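Diacylglycerol lipase (Aspergillus oryzae, PDB 5XK2) probably hydrolyses the ester bonds of mono- and diacylglycerols, as a class 3 lipase of the alpha/beta-hydrolase fold. Local coordinates at residues Asp205-Leu211 with Gly258-Ala264. Sequence-based numbering, arbitrary orientation.
Sequences DDPVPKL and GLPDLLA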
loop_
_atom_site.group_PDB
_atom_site.type_symbol
_atom_site.label_atom_id
_atom_site.label_comp_id
_atom_site.label_asym_id
_atom_site.label_seq_id
_atom_site.Cartn_x
_atom_site.Cartn_y
_atom_site.Cartn_z
ATOM N N ASP A 205 10.102 -13.806 1.429
ATOM C CA ASP A 205 8.646 -13.887 1.589
ATOM C C ASP A 205 7.901 -12.709 0.956
ATOM O O ASP A 205 6.803 -12.360 1.389
ATOM C CB ASP A 205 8.250 -14.063 3.065
ATOM C CG ASP A 205 8.790 -12.981 3.974
ATOM O OD1 ASP A 205 9.588 -12.132 3.529
ATOM O OD2 ASP A 205 8.412 -13.007 5.173
ATOM N N ASP A 206 8.526 -12.032 0.004
ATOM C CA ASP A 206 7.852 -10.906 -0.680
ATOM C C ASP A 206 6.412 -11.297 -1.079
ATOM O O ASP A 206 6.199 -12.312 -1.717
ATOM C CB ASP A 206 8.690 -10.537 -1.912
ATOM C CG ASP A 206 8.091 -9.408 -2.738
ATOM O OD1 ASP A 206 7.038 -8.843 -2.366
ATOM O OD2 ASP A 206 8.720 -9.086 -3.774
ATOM N N PRO A 207 5.406 -10.531 -0.619
ATOM C CA PRO A 207 4.026 -10.928 -0.943
ATOM C C PRO A 207 3.601 -10.692 -2.399
ATOM O O PRO A 207 2.662 -11.339 -2.884
ATOM C CB PRO A 207 3.179 -10.060 -0.006
ATOM C CG PRO A 207 4.013 -8.841 0.242
ATOM C CD PRO A 207 5.458 -9.360 0.282
ATOM N N VAL A 208 4.248 -9.748 -3.076
ATOM C CA VAL A 208 3.745 -9.314 -4.377
ATOM C C VAL A 208 3.795 -10.414 -5.455
ATOM O O VAL A 208 2.824 -10.557 -6.193
ATOM C CB VAL A 208 4.472 -8.022 -4.823
ATOM C CG1 VAL A 208 4.023 -7.591 -6.228
ATOM C CG2 VAL A 208 4.150 -6.888 -3.806
ATOM N N PRO A 209 4.873 -11.223 -5.527
ATOM C CA PRO A 209 4.885 -12.320 -6.511
ATOM C C PRO A 209 3.853 -13.417 -6.243
ATOM O O PRO A 209 3.826 -14.394 -6.990
ATOM C CB PRO A 209 6.325 -12.864 -6.430
ATOM C CG PRO A 209 7.121 -11.664 -6.000
ATOM C CD PRO A 209 6.219 -11.030 -4.957
ATOM N N LYS A 210 3.134 -13.353 -5.123
ATOM C CA LYS A 210 2.075 -14.323 -4.883
ATOM C C LYS A 210 0.719 -13.887 -5.426
ATOM O O LYS A 210 -0.278 -14.587 -5.230
ATOM C CB LYS A 210 1.945 -14.602 -3.387
ATOM C CG LYS A 210 3.185 -15.201 -2.814
ATOM C CD LYS A 210 3.046 -15.368 -1.311
ATOM C CE LYS A 210 4.384 -15.451 -0.694
ATOM N NZ LYS A 210 4.252 -15.674 0.761
ATOM N N LEU A 211 0.687 -12.729 -6.079
ATOM C CA LEU A 211 -0.551 -12.172 -6.634
ATOM C C LEU A 211 -0.415 -11.929 -8.127
ATOM O O LEU A 211 0.675 -11.643 -8.613
ATOM C CB LEU A 211 -0.915 -10.859 -5.946
ATOM C CG LEU A 211 -1.237 -10.967 -4.456
ATOM C CD1 LEU A 211 -1.478 -9.575 -3.918
ATOM C CD2 LEU A 211 -2.444 -11.871 -4.238
ATOM N N GLY A 258 2.059 -19.884 2.176
ATOM C CA GLY A 258 1.454 -19.680 0.874
ATOM C C GLY A 258 0.656 -18.395 0.738
ATOM O O GLY A 258 0.248 -18.029 -0.367
ATOM N N LEU A 259 0.432 -17.704 1.847
ATOM C CA LEU A 259 -0.303 -16.438 1.819
ATOM C C LEU A 259 0.616 -15.228 1.557
ATOM O O LEU A 259 1.795 -15.265 1.892
ATOM C CB LEU A 259 -1.040 -16.228 3.151
ATOM C CG LEU A 259 -2.273 -17.078 3.465
ATOM C CD1 LEU A 259 -2.960 -16.532 4.708
ATOM C CD2 LEU A 259 -3.243 -17.104 2.298
ATOM N N PRO A 260 0.077 -14.154 0.956
ATOM C CA PRO A 260 0.787 -12.873 0.820
ATOM C C PRO A 260 0.747 -12.065 2.116
ATOM O O PRO A 260 -0.265 -11.439 2.403
ATOM C CB PRO A 260 0.060 -12.158 -0.326
ATOM C CG PRO A 260 -1.280 -12.806 -0.417
ATOM C CD PRO A 260 -1.201 -14.171 0.217
ATOM N N ASP A 261 1.784 -12.180 2.932
ATOM C CA ASP A 261 1.852 -11.482 4.219
ATOM C C ASP A 261 2.136 -9.985 4.041
ATOM O O ASP A 261 3.178 -9.599 3.506
ATOM C CB ASP A 261 2.953 -12.154 5.056
ATOM C CG ASP A 261 3.107 -11.573 6.462
ATOM O OD1 ASP A 261 2.456 -10.569 6.827
ATOM O OD2 ASP A 261 3.938 -12.142 7.208
ATOM N N LEU A 262 1.206 -9.144 4.487
ATOM C CA LEU A 262 1.380 -7.700 4.398
ATOM C C LEU A 262 2.661 -7.241 5.100
ATOM O O LEU A 262 3.359 -6.340 4.611
ATOM C CB LEU A 262 0.160 -6.988 5.001
ATOM C CG LEU A 262 0.259 -5.469 5.171
ATOM C CD1 LEU A 262 0.447 -4.795 3.822
ATOM C CD2 LEU A 262 -1.018 -4.973 5.808
ATOM N N LEU A 263 2.987 -7.864 6.225
ATOM C CA LEU A 263 4.156 -7.422 6.984
ATOM C C LEU A 263 5.457 -7.890 6.345
ATOM O O LEU A 263 6.534 -7.446 6.733
ATOM C CB LEU A 263 4.081 -7.898 8.440
ATOM C CG LEU A 263 5.048 -7.169 9.381
ATOM C CD1 LEU A 263 4.850 -5.655 9.367
ATOM C CD2 LEU A 263 4.907 -7.718 10.790
ATOM N N ALA A 264 5.360 -8.750 5.332
ATOM C CA ALA A 264 6.557 -9.165 4.590
ATOM C C ALA A 264 6.904 -8.159 3.489
ATOM O O ALA A 264 7.811 -8.388 2.689
ATOM C CB ALA A 264 6.372 -10.548 4.006
HETATM O O HOH W 1 4.430 -13.303 2.174
HETATM O O HOH W 2 -1.189 -16.641 -2.743
#
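Pro-260, Ala-264 and Pro-207 give up the most surface where 258-264 lies across the loop 205-211. The two prolines meet CB to CB at 3.8 Å, and CD2 of Leu-211 extends the apolar patch to CG of Pro-260 (4.1 Å). On its other flank Pro-207 places CD 4.0 Å from CB of Ala-264, a methyl that also lies 3.2 Å from O of Asp-205. Asp-206, between Asp-205 and Pro-207 in sequence, turns its CB away from 258-264: OD1 accepts from N of Val-208 (3.0 Å), an Asx turn, while OD2 is hydrogen-bonded to OH of Tyr-271 and ND1 of His-268. This is consistent with the acid of an alpha/beta-hydrolase Ser-His-Asp triad, its loop following strand 198-203 and packing against the loop that leads to the histidine. Lys-210 runs extended along Pro-260, and its NZ donates to O of Leu-259 (2.7 Å) and to a water that also joins O of Asp-205 and N of Asp-261, with Thr-255 as a further partner. Asp-261 of the second subunit packs against Leu-259 and Pro-260.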